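Local coordinates for protein aromatic-amino-acid:2-oxoglutarate transaminase (PDB 6HND) that probably transfers amino groups between aromatic amino acids and 2-oxoglutarate, and perhaps 2-aminoadipate as well, using pyridoxal 5'-phosphate as cofactor, at residues V183-E188 with T222-L227; A205-I210 with K233-L238; L412-I417 with M437-K442. All blocks are in the same frame, centred on the assembly; numbering follows the deposited sequence.

Contact 1. Residues V183-E188 with T222-L227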
ATOM      1  N   VAL B 183      19.506  17.075   5.047  1.00 38.99           N
ATOM      2  CA  VAL B 183      19.810  17.271   3.602  1.00 40.88           C
ATOM      3  C   VAL B 183      19.965  15.885   2.958  1.00 37.55           C
ATOM      4  O   VAL B 183      20.648  15.038   3.541  1.00 35.72           O
ATOM      5  CB  VAL B 183      21.071  18.131   3.435  1.00 40.89           C
ATOM      6  CG1 VAL B 183      21.558  18.190   1.992  1.00 43.04           C
ATOM      7  CG2 VAL B 183      20.826  19.524   3.975  1.00 43.68           C
ATOM      8  N   ILE B 184      19.341  15.656   1.806  1.00 34.86           N
ATOM      9  CA  ILE B 184      19.674  14.471   0.976  1.00 32.82           C
ATOM     10  C   ILE B 184      20.252  14.975  -0.337  1.00 32.58           C
ATOM     11  O   ILE B 184      19.710  15.947  -0.927  1.00 31.08           O
ATOM     12  CB  ILE B 184      18.500  13.499   0.766  1.00 33.27           C
ATOM     13  CG1 ILE B 184      18.984  12.282  -0.030  1.00 33.82           C
ATOM     14  CG2 ILE B 184      17.315  14.191   0.129  1.00 32.87           C
ATOM     15  CD1 ILE B 184      18.167  11.041   0.129  1.00 35.29           C
ATOM     16  N   LEU B 185      21.353  14.352  -0.712  1.00 30.15           N
ATOM     17  CA  LEU B 185      22.058  14.547  -1.997  1.00 31.88           C
ATOM     18  C   LEU B 185      21.292  13.764  -3.059  1.00 31.99           C
ATOM     19  O   LEU B 185      21.145  12.527  -2.880  1.00 31.11           O
ATOM     20  CB  LEU B 185      23.471  13.986  -1.847  1.00 30.99           C
ATOM     21  CG  LEU B 185      24.317  14.695  -0.817  1.00 32.78           C
ATOM     22  CD1 LEU B 185      25.528  13.856  -0.459  1.00 35.21           C
ATOM     23  CD2 LEU B 185      24.712  16.068  -1.352  1.00 33.75           C
ATOM     24  N   VAL B 186      20.843  14.443  -4.108  1.00 29.58           N
ATOM     25  CA  VAL B 186      20.072  13.801  -5.200  1.00 30.38           C
ATOM     26  C   VAL B 186      20.745  14.140  -6.532  1.00 33.72           C
ATOM     27  O   VAL B 186      21.115  15.321  -6.739  1.00 32.89           O
ATOM     28  CB  VAL B 186      18.603  14.247  -5.139  1.00 31.31           C
ATOM     29  CG1 VAL B 186      17.792  13.668  -6.273  1.00 31.49           C
ATOM     30  CG2 VAL B 186      17.961  13.883  -3.806  1.00 33.46           C
ATOM     31  N   GLU B 187      20.892  13.138  -7.400  1.00 33.44           N
ATOM     32  CA  GLU B 187      21.304  13.340  -8.822  1.00 33.57           C
ATOM     33  C   GLU B 187      20.450  14.460  -9.430  1.00 33.02           C
ATOM     34  O   GLU B 187      19.238  14.390  -9.308  1.00 36.83           O
ATOM     35  CB  GLU B 187      21.232  12.016  -9.587  1.00 31.06           C
ATOM     36  CG  GLU B 187      22.245  11.002  -9.084  1.00 30.93           C
ATOM     37  CD  GLU B 187      21.990   9.546  -9.402  1.00 34.68           C
ATOM     38  OE1 GLU B 187      20.805   9.182  -9.554  1.00 37.78           O
ATOM     39  OE2 GLU B 187      22.967   8.755  -9.392  1.00 34.02           O
ATOM     40  N   GLU B 188      21.095  15.443 -10.062  1.00 32.82           N
ATOM     41  CA  GLU B 188      20.478  16.718 -10.512  1.00 34.88           C
ATOM     42  C   GLU B 188      19.340  16.431 -11.492  1.00 35.70           C
ATOM     43  O   GLU B 188      18.414  17.234 -11.494  1.00 32.50           O
ATOM     44  CB  GLU B 188      21.491  17.664 -11.148  1.00 34.10           C
ATOM     45  CG  GLU B 188      22.079  17.198 -12.472  1.00 33.02           C
ATOM     46  CD  GLU B 188      22.999  18.245 -13.101  1.00 35.81           C
ATOM     47  OE1 GLU B 188      22.713  19.466 -12.913  1.00 34.12           O
ATOM     48  OE2 GLU B 188      24.008  17.846 -13.789  1.00 34.11           O
ATOM     49  N   THR B 222      34.402  14.629  -9.686  1.00 38.57           N
ATOM     50  CA  THR B 222      35.217  15.819  -9.331  1.00 38.25           C
ATOM     51  C   THR B 222      34.311  16.843  -8.626  1.00 41.10           C
ATOM     52  O   THR B 222      34.715  17.349  -7.557  1.00 36.98           O
ATOM     53  CB  THR B 222      35.942  16.365 -10.563  1.00 39.48           C
ATOM     54  OG1 THR B 222      36.926  15.407 -10.943  1.00 36.18           O
ATOM     55  CG2 THR B 222      36.630  17.688 -10.316  1.00 42.12           C
ATOM     56  N   GLN B 223      33.116  17.112  -9.172  1.00 40.77           N
ATOM     57  CA  GLN B 223      32.187  18.123  -8.609  1.00 42.07           C
ATOM     58  C   GLN B 223      31.525  17.567  -7.337  1.00 38.95           C
ATOM     59  O   GLN B 223      31.181  18.380  -6.474  1.00 39.17           O
ATOM     60  CB  GLN B 223      31.186  18.616  -9.654  1.00 47.20           C
ATOM     61  CG  GLN B 223      31.830  19.489 -10.731  1.00 54.28           C
ATOM     62  CD  GLN B 223      32.624  20.630 -10.133  1.00 64.58           C
ATOM     63  OE1 GLN B 223      33.860  20.639 -10.174  1.00 77.90           O
ATOM     64  NE2 GLN B 223      31.923  21.592  -9.539  1.00 61.74           N
ATOM     65  N   PHE B 224      31.396  16.251  -7.199  1.00 33.58           N
ATOM     66  CA  PHE B 224      30.839  15.610  -5.990  1.00 36.37           C
ATOM     67  C   PHE B 224      31.842  15.792  -4.837  1.00 34.73           C
ATOM     68  O   PHE B 224      31.508  16.400  -3.802  1.00 36.71           O
ATOM     69  CB  PHE B 224      30.434  14.157  -6.273  1.00 35.97           C
ATOM     70  CG  PHE B 224      29.675  13.489  -5.145  1.00 37.39           C
ATOM     71  CD1 PHE B 224      28.504  14.035  -4.650  1.00 39.93           C
ATOM     72  CD2 PHE B 224      30.133  12.322  -4.564  1.00 36.87           C
ATOM     73  CE1 PHE B 224      27.826  13.429  -3.602  1.00 43.23           C
ATOM     74  CE2 PHE B 224      29.463  11.726  -3.511  1.00 34.36           C
ATOM     75  CZ  PHE B 224      28.298  12.269  -3.045  1.00 37.60           C
ATOM     76  N   VAL B 225      33.082  15.372  -5.033  1.00 36.29           N
ATOM     77  CA  VAL B 225      34.178  15.612  -4.048  1.00 38.06           C
ATOM     78  C   VAL B 225      34.209  17.106  -3.662  1.00 39.97           C
ATOM     79  O   VAL B 225      34.213  17.424  -2.459  1.00 39.51           O
ATOM     80  CB  VAL B 225      35.523  15.082  -4.587  1.00 37.80           C
ATOM     81  CG1 VAL B 225      36.690  15.461  -3.691  1.00 41.90           C
ATOM     82  CG2 VAL B 225      35.491  13.578  -4.741  1.00 36.30           C
ATOM     83  N   ASP B 226      34.178  18.014  -4.629  1.00 40.96           N
ATOM     84  CA  ASP B 226      34.274  19.468  -4.358  1.00 42.76           C
ATOM     85  C   ASP B 226      33.102  19.896  -3.456  1.00 45.74           C
ATOM     86  O   ASP B 226      33.346  20.662  -2.467  1.00 41.14           O
ATOM     87  CB  ASP B 226      34.345  20.270  -5.659  1.00 44.04           C
ATOM     88  CG  ASP B 226      34.417  21.764  -5.398  1.00 50.48           C
ATOM     89  OD1 ASP B 226      35.459  22.222  -4.901  1.00 53.34           O
ATOM     90  OD2 ASP B 226      33.401  22.451  -5.635  1.00 57.12           O
ATOM     91  N   LEU B 227      31.877  19.462  -3.782  1.00 40.50           N
ATOM     92  CA  LEU B 227      30.657  19.756  -2.971  1.00 41.46           C
ATOM     93  C   LEU B 227      30.891  19.270  -1.529  1.00 36.96           C
ATOM     94  O   LEU B 227      30.626  20.008  -0.599  1.00 38.76           O
ATOM     95  CB  LEU B 227      29.443  19.079  -3.629  1.00 43.80           C
ATOM     96  CG  LEU B 227      28.096  19.170  -2.901  1.00 41.11           C
ATOM     97  CD1 LEU B 227      27.636  20.607  -2.762  1.00 43.06           C
ATOM     98  CD2 LEU B 227      27.029  18.353  -3.625  1.00 40.73           C
TER
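Leu185 divides its two methyls between a pair of residues one helical turn apart, Phe224 and Leu227. Leu185 CD1 goes to the phenyl group and lies 3.9 Å from Phe224 CE1, with CZ only slightly farther off. The methyl comes in at the rim of the ring, close to its plane, and the two side chains cross at about a right angle. Leu185 CD2 takes the other partner, 4.0 Å from Leu227 CD2, the two side chains sliding past each other in opposite directions. Phe224 reaches across from the flank of its helix because CG is anti to the backbone N (chi1 -172°), which carries the ring tip toward the strand. Further out, Trp231 and Pro241 also touch Leu185, while Val208 of the next strand packs against both Leu185 and Phe224. Strand 183-187 lies inside the mixed sheet of the large domain of this fold type I aminotransferase, and helix 221-229 belongs to the parallel crossover that leads from strand 204-208 over to strand 243-246. With carbon alone at the interface and no hydrogen bond between the segments, what joins helix to sheet is shape and the burial of apolar surface, some 104 Å² in all.

Contact 2. Residues A205-I210 with K233-L238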
ATOM      1  N   ALA B 205      16.496  18.604  -0.677  1.00 41.31           N
ATOM      2  CA  ALA B 205      17.218  17.972  -1.802  1.00 37.82           C
ATOM      3  C   ALA B 205      18.290  18.936  -2.314  1.00 37.78           C
ATOM      4  O   ALA B 205      17.960  20.075  -2.699  1.00 41.43           O
ATOM      5  CB  ALA B 205      16.245  17.620  -2.891  1.00 39.76           C
ATOM      6  N   VAL B 206      19.542  18.495  -2.301  1.00 38.67           N
ATOM      7  CA  VAL B 206      20.690  19.234  -2.900  1.00 36.51           C
ATOM      8  C   VAL B 206      21.126  18.455  -4.137  1.00 34.79           C
ATOM      9  O   VAL B 206      21.394  17.254  -4.061  1.00 30.03           O
ATOM     10  CB  VAL B 206      21.806  19.420  -1.860  1.00 35.17           C
ATOM     11  CG1 VAL B 206      23.157  19.678  -2.496  1.00 37.42           C
ATOM     12  CG2 VAL B 206      21.408  20.531  -0.890  1.00 35.98           C
ATOM     13  N   PRO B 207      21.121  19.118  -5.310  1.00 31.30           N
ATOM     14  CA  PRO B 207      21.438  18.469  -6.573  1.00 33.51           C
ATOM     15  C   PRO B 207      22.933  18.151  -6.718  1.00 31.24           C
ATOM     16  O   PRO B 207      23.744  18.957  -6.346  1.00 33.74           O
ATOM     17  CB  PRO B 207      20.984  19.521  -7.599  1.00 35.02           C
ATOM     18  CG  PRO B 207      21.241  20.836  -6.896  1.00 35.07           C
ATOM     19  CD  PRO B 207      20.865  20.558  -5.454  1.00 34.01           C
ATOM     20  N   VAL B 208      23.248  16.976  -7.243  1.00 32.15           N
ATOM     21  CA  VAL B 208      24.629  16.486  -7.515  1.00 34.90           C
ATOM     22  C   VAL B 208      24.781  16.434  -9.038  1.00 35.17           C
ATOM     23  O   VAL B 208      24.028  15.659  -9.683  1.00 33.73           O
ATOM     24  CB  VAL B 208      24.862  15.103  -6.864  1.00 38.85           C
ATOM     25  CG1 VAL B 208      26.087  14.405  -7.425  1.00 42.36           C
ATOM     26  CG2 VAL B 208      24.963  15.176  -5.340  1.00 41.69           C
ATOM     27  N   LYS B 209      25.705  17.214  -9.594  1.00 36.15           N
ATOM     28  CA  LYS B 209      25.868  17.374 -11.065  1.00 37.97           C
ATOM     29  C   LYS B 209      26.150  16.017 -11.717  1.00 35.16           C
ATOM     30  O   LYS B 209      26.839  15.176 -11.138  1.00 31.80           O
ATOM     31  CB  LYS B 209      26.996  18.344 -11.432  1.00 45.08           C
ATOM     32  CG  LYS B 209      26.830  19.762 -10.908  1.00 51.15           C
ATOM     33  CD  LYS B 209      27.748  20.781 -11.569  1.00 60.52           C
ATOM     34  CE  LYS B 209      27.794  22.104 -10.820  1.00 60.96           C
ATOM     35  NZ  LYS B 209      28.553  23.113 -11.595  1.00 64.16           N
ATOM     36  N   ILE B 210      25.584  15.821 -12.898  1.00 35.97           N
ATOM     37  CA  ILE B 210      25.830  14.633 -13.745  1.00 33.38           C
ATOM     38  C   ILE B 210      26.784  15.054 -14.846  1.00 34.74           C
ATOM     39  O   ILE B 210      26.593  16.125 -15.430  1.00 31.94           O
ATOM     40  CB  ILE B 210      24.509  14.092 -14.296  1.00 33.76           C
ATOM     41  CG1 ILE B 210      23.786  13.279 -13.219  1.00 32.02           C
ATOM     42  CG2 ILE B 210      24.757  13.291 -15.564  1.00 34.95           C
ATOM     43  CD1 ILE B 210      22.371  12.976 -13.581  1.00 35.37           C
ATOM     44  N   LYS B 233      30.927  26.331   1.840  1.00 50.68           N
ATOM     45  CA  LYS B 233      31.092  27.421   0.846  1.00 56.55           C
ATOM     46  C   LYS B 233      29.911  27.400  -0.125  1.00 55.27           C
ATOM     47  O   LYS B 233      29.463  28.492  -0.511  1.00 53.30           O
ATOM     48  CB  LYS B 233      32.425  27.263   0.112  1.00 67.12           C
ATOM     49  CG  LYS B 233      33.192  28.553  -0.150  1.00 78.51           C
ATOM     50  CD  LYS B 233      34.533  28.323  -0.843  1.00 86.91           C
ATOM     51  CE  LYS B 233      35.588  27.692   0.052  1.00 92.06           C
ATOM     52  NZ  LYS B 233      36.746  27.177  -0.724  1.00 94.12           N
ATOM     53  N   HIS B 234      29.439  26.206  -0.507  1.00 52.05           N
ATOM     54  CA  HIS B 234      28.255  26.007  -1.392  1.00 49.14           C
ATOM     55  C   HIS B 234      26.934  26.263  -0.647  1.00 43.26           C
ATOM     56  O   HIS B 234      25.974  26.750  -1.274  1.00 46.73           O
ATOM     57  CB  HIS B 234      28.270  24.589  -1.964  1.00 48.51           C
ATOM     58  CG  HIS B 234      29.370  24.359  -2.933  1.00 51.57           C
ATOM     59  ND1 HIS B 234      30.560  23.752  -2.566  1.00 55.13           N
ATOM     60  CD2 HIS B 234      29.469  24.638  -4.247  1.00 53.10           C
ATOM     61  CE1 HIS B 234      31.337  23.641  -3.623  1.00 51.59           C
ATOM     62  NE2 HIS B 234      30.698  24.199  -4.658  1.00 63.82           N
ATOM     63  N   TYR B 235      26.860  25.858   0.617  1.00 41.32           N
ATOM     64  CA  TYR B 235      25.597  25.714   1.390  1.00 47.09           C
ATOM     65  C   TYR B 235      25.880  26.102   2.842  1.00 46.86           C
ATOM     66  O   TYR B 235      25.779  25.278   3.742  1.00 43.45           O
ATOM     67  CB  TYR B 235      25.017  24.300   1.189  1.00 45.94           C
ATOM     68  CG  TYR B 235      24.551  23.998  -0.222  1.00 43.03           C
ATOM     69  CD1 TYR B 235      23.482  24.684  -0.779  1.00 46.71           C
ATOM     70  CD2 TYR B 235      25.177  23.047  -1.014  1.00 42.20           C
ATOM     71  CE1 TYR B 235      23.052  24.447  -2.080  1.00 47.49           C
ATOM     72  CE2 TYR B 235      24.751  22.784  -2.311  1.00 44.33           C
ATOM     73  CZ  TYR B 235      23.686  23.488  -2.848  1.00 47.06           C
ATOM     74  OH  TYR B 235      23.243  23.266  -4.116  1.00 47.92           O
ATOM     75  N   PRO B 236      26.233  27.383   3.116  1.00 52.05           N
ATOM     76  CA  PRO B 236      26.553  27.818   4.476  1.00 53.21           C
ATOM     77  C   PRO B 236      25.420  27.622   5.504  1.00 52.74           C
ATOM     78  O   PRO B 236      25.734  27.532   6.685  1.00 46.51           O
ATOM     79  CB  PRO B 236      26.893  29.316   4.339  1.00 53.36           C
ATOM     80  CG  PRO B 236      26.306  29.722   2.991  1.00 57.72           C
ATOM     81  CD  PRO B 236      26.375  28.474   2.131  1.00 54.32           C
ATOM     82  N   ASN B 237      24.158  27.534   5.070  1.00 48.13           N
ATOM     83  CA  ASN B 237      23.005  27.518   6.012  1.00 55.70           C
ATOM     84  C   ASN B 237      22.371  26.121   6.127  1.00 55.92           C
ATOM     85  O   ASN B 237      21.395  26.014   6.893  1.00 52.07           O
ATOM     86  CB  ASN B 237      22.014  28.624   5.647  1.00 56.04           C
ATOM     87  CG  ASN B 237      22.652  29.989   5.798  1.00 57.87           C
ATOM     88  OD1 ASN B 237      22.670  30.779   4.856  1.00 57.60           O
ATOM     89  ND2 ASN B 237      23.222  30.252   6.966  1.00 57.05           N
ATOM     90  N   LEU B 238      22.945  25.102   5.464  1.00 46.99           N
ATOM     91  CA  LEU B 238      22.447  23.705   5.440  1.00 43.00           C
ATOM     92  C   LEU B 238      23.387  22.799   6.232  1.00 43.69           C
ATOM     93  O   LEU B 238      24.608  22.928   6.173  1.00 44.03           O
ATOM     94  CB  LEU B 238      22.357  23.204   3.996  1.00 43.23           C
ATOM     95  CG  LEU B 238      21.313  23.864   3.088  1.00 42.70           C
ATOM     96  CD1 LEU B 238      21.298  23.169   1.734  1.00 41.51           C
ATOM     97  CD2 LEU B 238      19.902  23.851   3.694  1.00 39.29           C
TER
HETATM   98  O   HOH W   1      24.778  21.321  -5.391  1.00 34.14           O
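Val206 meets the ring of Tyr235 with both of its methyls, from the same side of the ring plane. CG2 makes a CH-pi contact: it sits over the middle of the face, 4.2 Å from the centroid of the Tyr235 ring and only 11° off its normal. CG1 lies above the rim of that face, by CE2 and CZ, and Val206 CG1 to Tyr235 CE2, at 3.5 Å, is the shortest approach between the segments. The valine chi1 of 159°, with CG1 anti to the backbone N, turns both methyls to this one face.

Aliphatic packing continues from the same fork. Val206 CG2 lies 3.7 Å from Leu238 CD1, the leucine sliding past the valine in the opposite direction. Separately, Pro207 CD is in plain van der Waals contact with the hydroxyl oxygen, 3.8 Å from Tyr235 OH.

The polar part is a single water bridge. One water donates to Pro207 O at 2.8 Å and also hydrogen-bonds Tyr235 OH at 2.8 Å. It lies in the plane of the tyrosine ring, at its edge. Its two bonds link the hydroxyl to the strand backbone, although no direct hydrogen bond joins the segments.

Tyr235 is the first residue to leave helical geometry after helix 231-234, and it opens a type I beta turn that ends at Leu238. The Trp231 ring meets that of Tyr235 with the planes at about 45°, and its indole N-H hydrogen-bonds Leu238 O; Leu227 of helix 221-229 also packs on Tyr235. The chain runs here from strand 204-208 through helices 221-229 and 231-234 to strand 243-246, a parallel crossover of the aminotransferase large domain. Strand 204-208, outermost in its sheet within this chain, is paired with strand 183-187, whose Val183 touches both Val206 and Leu238.

Contact 3. Residues L412-I417 with M437-K442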
ATOM      1  N   LEU B 412      17.925  -0.689 -32.106  1.00 39.35           N
ATOM      2  CA  LEU B 412      16.988  -0.262 -33.173  1.00 43.56           C
ATOM      3  C   LEU B 412      16.763   1.253 -33.063  1.00 44.06           C
ATOM      4  O   LEU B 412      17.065   1.984 -34.027  1.00 40.51           O
ATOM      5  CB  LEU B 412      15.686  -1.044 -33.006  1.00 45.22           C
ATOM      6  CG  LEU B 412      14.838  -1.212 -34.258  1.00 49.31           C
ATOM      7  CD1 LEU B 412      15.606  -1.953 -35.355  1.00 48.77           C
ATOM      8  CD2 LEU B 412      13.551  -1.944 -33.897  1.00 48.43           C
ATOM      9  N   LEU B 413      16.312   1.731 -31.903  1.00 44.77           N
ATOM     10  CA  LEU B 413      16.055   3.181 -31.694  1.00 42.89           C
ATOM     11  C   LEU B 413      17.330   3.968 -32.014  1.00 40.98           C
ATOM     12  O   LEU B 413      17.217   5.030 -32.660  1.00 40.63           O
ATOM     13  CB  LEU B 413      15.589   3.420 -30.260  1.00 40.05           C
ATOM     14  CG  LEU B 413      15.411   4.880 -29.874  1.00 41.40           C
ATOM     15  CD1 LEU B 413      14.324   5.515 -30.728  1.00 44.10           C
ATOM     16  CD2 LEU B 413      15.104   5.005 -28.387  1.00 41.59           C
ATOM     17  N   LEU B 414      18.490   3.473 -31.564  1.00 40.42           N
ATOM     18  CA  LEU B 414      19.801   4.134 -31.819  1.00 41.40           C
ATOM     19  C   LEU B 414      20.099   4.144 -33.332  1.00 41.64           C
ATOM     20  O   LEU B 414      20.559   5.198 -33.804  1.00 40.63           O
ATOM     21  CB  LEU B 414      20.927   3.488 -30.992  1.00 39.36           C
ATOM     22  CG  LEU B 414      21.346   4.292 -29.757  1.00 39.59           C
ATOM     23  CD1 LEU B 414      20.240   4.293 -28.719  1.00 42.25           C
ATOM     24  CD2 LEU B 414      22.624   3.768 -29.152  1.00 36.84           C
ATOM     25  N   TYR B 415      19.844   3.040 -34.053  1.00 39.98           N
ATOM     26  CA  TYR B 415      19.978   2.959 -35.531  1.00 41.24           C
ATOM     27  C   TYR B 415      19.063   4.032 -36.151  1.00 40.89           C
ATOM     28  O   TYR B 415      19.557   4.933 -36.858  1.00 43.41           O
ATOM     29  CB  TYR B 415      19.681   1.539 -36.022  1.00 44.03           C
ATOM     30  CG  TYR B 415      19.740   1.344 -37.523  1.00 48.18           C
ATOM     31  CD1 TYR B 415      20.956   1.243 -38.178  1.00 46.35           C
ATOM     32  CD2 TYR B 415      18.583   1.248 -38.285  1.00 49.43           C
ATOM     33  CE1 TYR B 415      21.022   1.086 -39.550  1.00 49.48           C
ATOM     34  CE2 TYR B 415      18.631   1.089 -39.660  1.00 51.15           C
ATOM     35  CZ  TYR B 415      19.858   1.006 -40.293  1.00 51.81           C
ATOM     36  OH  TYR B 415      19.943   0.852 -41.647  1.00 54.25           O
ATOM     37  N   SER B 416      17.775   4.015 -35.819  1.00 39.39           N
ATOM     38  CA  SER B 416      16.778   4.969 -36.376  1.00 42.34           C
ATOM     39  C   SER B 416      17.321   6.397 -36.270  1.00 42.45           C
ATOM     40  O   SER B 416      16.966   7.213 -37.123  1.00 48.42           O
ATOM     41  CB  SER B 416      15.426   4.849 -35.724  1.00 41.15           C
ATOM     42  OG  SER B 416      15.448   5.378 -34.409  1.00 43.34           O
ATOM     43  N   ILE B 417      18.174   6.678 -35.279  1.00 44.82           N
ATOM     44  CA  ILE B 417      18.679   8.051 -34.989  1.00 41.25           C
ATOM     45  C   ILE B 417      19.955   8.262 -35.810  1.00 44.66           C
ATOM     46  O   ILE B 417      20.075   9.344 -36.449  1.00 45.10           O
ATOM     47  CB  ILE B 417      18.876   8.284 -33.471  1.00 41.00           C
ATOM     48  CG1 ILE B 417      17.539   8.376 -32.721  1.00 38.67           C
ATOM     49  CG2 ILE B 417      19.744   9.516 -33.208  1.00 38.70           C
ATOM     50  CD1 ILE B 417      17.646   8.146 -31.226  1.00 40.39           C
ATOM     51  N   MET B 437      15.918   0.978 -19.816  1.00 37.60           N
ATOM     52  CA  MET B 437      14.871   1.285 -20.820  1.00 37.44           C
ATOM     53  C   MET B 437      14.952   2.744 -21.305  1.00 37.31           C
ATOM     54  O   MET B 437      14.056   3.139 -22.109  1.00 36.42           O
ATOM     55  CB  MET B 437      13.474   0.985 -20.255  1.00 38.25           C
ATOM     56  CG  MET B 437      13.126   1.726 -18.958  1.00 43.29           C
ATOM     57  SD  MET B 437      11.394   1.525 -18.409  1.00 47.41           S
ATOM     58  CE  MET B 437      11.258  -0.259 -18.352  1.00 47.89           C
ATOM     59  N   PHE B 438      15.957   3.525 -20.881  1.00 36.93           N
ATOM     60  CA  PHE B 438      16.021   4.988 -21.170  1.00 37.24           C
ATOM     61  C   PHE B 438      17.261   5.344 -22.012  1.00 36.37           C
ATOM     62  O   PHE B 438      18.343   4.766 -21.829  1.00 34.83           O
ATOM     63  CB  PHE B 438      15.960   5.814 -19.879  1.00 36.51           C
ATOM     64  CG  PHE B 438      14.686   5.633 -19.083  1.00 37.68           C
ATOM     65  CD1 PHE B 438      13.446   5.791 -19.677  1.00 36.91           C
ATOM     66  CD2 PHE B 438      14.735   5.334 -17.731  1.00 39.35           C
ATOM     67  CE1 PHE B 438      12.287   5.606 -18.950  1.00 40.80           C
ATOM     68  CE2 PHE B 438      13.577   5.136 -17.006  1.00 39.79           C
ATOM     69  CZ  PHE B 438      12.355   5.257 -17.620  1.00 41.59           C
ATOM     70  N   VAL B 439      17.071   6.290 -22.939  1.00 40.31           N
ATOM     71  CA  VAL B 439      18.132   6.920 -23.778  1.00 37.93           C
ATOM     72  C   VAL B 439      18.142   8.426 -23.532  1.00 36.19           C
ATOM     73  O   VAL B 439      17.073   9.058 -23.705  1.00 37.64           O
ATOM     74  CB  VAL B 439      17.912   6.642 -25.263  1.00 37.24           C
ATOM     75  CG1 VAL B 439      18.985   7.319 -26.091  1.00 38.28           C
ATOM     76  CG2 VAL B 439      17.888   5.157 -25.564  1.00 42.19           C
ATOM     77  N   THR B 440      19.298   8.989 -23.183  1.00 33.65           N
ATOM     78  CA  THR B 440      19.538  10.450 -23.270  1.00 36.91           C
ATOM     79  C   THR B 440      19.740  10.844 -24.744  1.00 38.21           C
ATOM     80  O   THR B 440      20.702  10.351 -25.422  1.00 32.45           O
ATOM     81  CB  THR B 440      20.715  10.938 -22.416  1.00 38.84           C
ATOM     82  OG1 THR B 440      20.420  10.665 -21.053  1.00 43.76           O
ATOM     83  CG2 THR B 440      20.952  12.425 -22.557  1.00 39.81           C
ATOM     84  N   PHE B 441      18.866  11.732 -25.207  1.00 36.91           N
ATOM     85  CA  PHE B 441      18.856  12.281 -26.585  1.00 37.21           C
ATOM     86  C   PHE B 441      19.205  13.758 -26.466  1.00 36.12           C
ATOM     87  O   PHE B 441      18.338  14.549 -26.039  1.00 36.73           O
ATOM     88  CB  PHE B 441      17.490  12.049 -27.226  1.00 34.66           C
ATOM     89  CG  PHE B 441      17.373  12.455 -28.667  1.00 35.58           C
ATOM     90  CD1 PHE B 441      17.937  11.686 -29.665  1.00 37.38           C
ATOM     91  CD2 PHE B 441      16.623  13.561 -29.034  1.00 36.63           C
ATOM     92  CE1 PHE B 441      17.790  12.035 -31.001  1.00 39.53           C
ATOM     93  CE2 PHE B 441      16.497  13.926 -30.365  1.00 37.60           C
ATOM     94  CZ  PHE B 441      17.052  13.142 -31.346  1.00 39.71           C
ATOM     95  N   LYS B 442      20.446  14.081 -26.807  1.00 36.72           N
ATOM     96  CA  LYS B 442      21.035  15.430 -26.687  1.00 39.46           C
ATOM     97  C   LYS B 442      20.650  16.270 -27.901  1.00 39.72           C
ATOM     98  O   LYS B 442      20.596  15.751 -29.030  1.00 35.77           O
ATOM     99  CB  LYS B 442      22.548  15.301 -26.514  1.00 45.72           C
ATOM    100  CG  LYS B 442      22.969  14.731 -25.164  1.00 51.19           C
ATOM    101  CD  LYS B 442      24.409  14.982 -24.804  1.00 58.87           C
ATOM    102  CE  LYS B 442      25.313  13.859 -25.262  1.00 64.04           C
ATOM    103  NZ  LYS B 442      26.587  13.850 -24.505  1.00 67.49           N
TER
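Leu413 and Val439 reach toward each other, tip to tip, with Leu413 CD2 4.0 Å from Val439 CG2. The same valine methyl is shared by the next residue of the helix: Leu414 CD1 lies 4.0 Å from Val439 CG2 and comes in at a slant, its side chain leaving the helix at the flank before bending in toward the strand. Helix 412-417 and strand 438-442 run nearly side by side in the same sense, 17° between their directions and 10.9 Å between the axes. This is the small C-terminal domain of a fold type I aminotransferase, where the long helix 392-418 lies against the antiparallel sheet that includes strand 438-443. Val439 and Phe441, two residues apart, face the helix; Phe438 points away from it and touches pyridoxal 5'-phosphate. Ile417 meets Phe441 at its edge: Ile417 CG2 is in the ring plane, 3.9 Å from Phe441 CE1, and Ile417 CD1 is also 3.9 Å from Phe441 CD1. The ring is brought over by a chi1 of -175°, CG anti to the backbone N. Leu509 of helix 499-518 also packs on Phe441, while Leu41 of the second subunit packs on Leu413.

Contacts 1 and 2 are neighbours on the same sheet of the large domain, their centres about 7 Å apart. Strands 183-187 and 204-208 lie side by side in it, paired by backbone hydrogen bonds, and their partners, helix 221-229 and the turn that follows helix 231-234, come close together in the chain. Contact 1 is fully buried and purely apolar; contact 2, at the sheet's border, is partly open and adds a bridging water to its ring and methyl contacts. Contact 3 belongs to another sheet, its centre about 27 Å from that of contact 1 and 32 Å from that of contact 2. It is buried and apolar like contact 1, yet touches the second subunit.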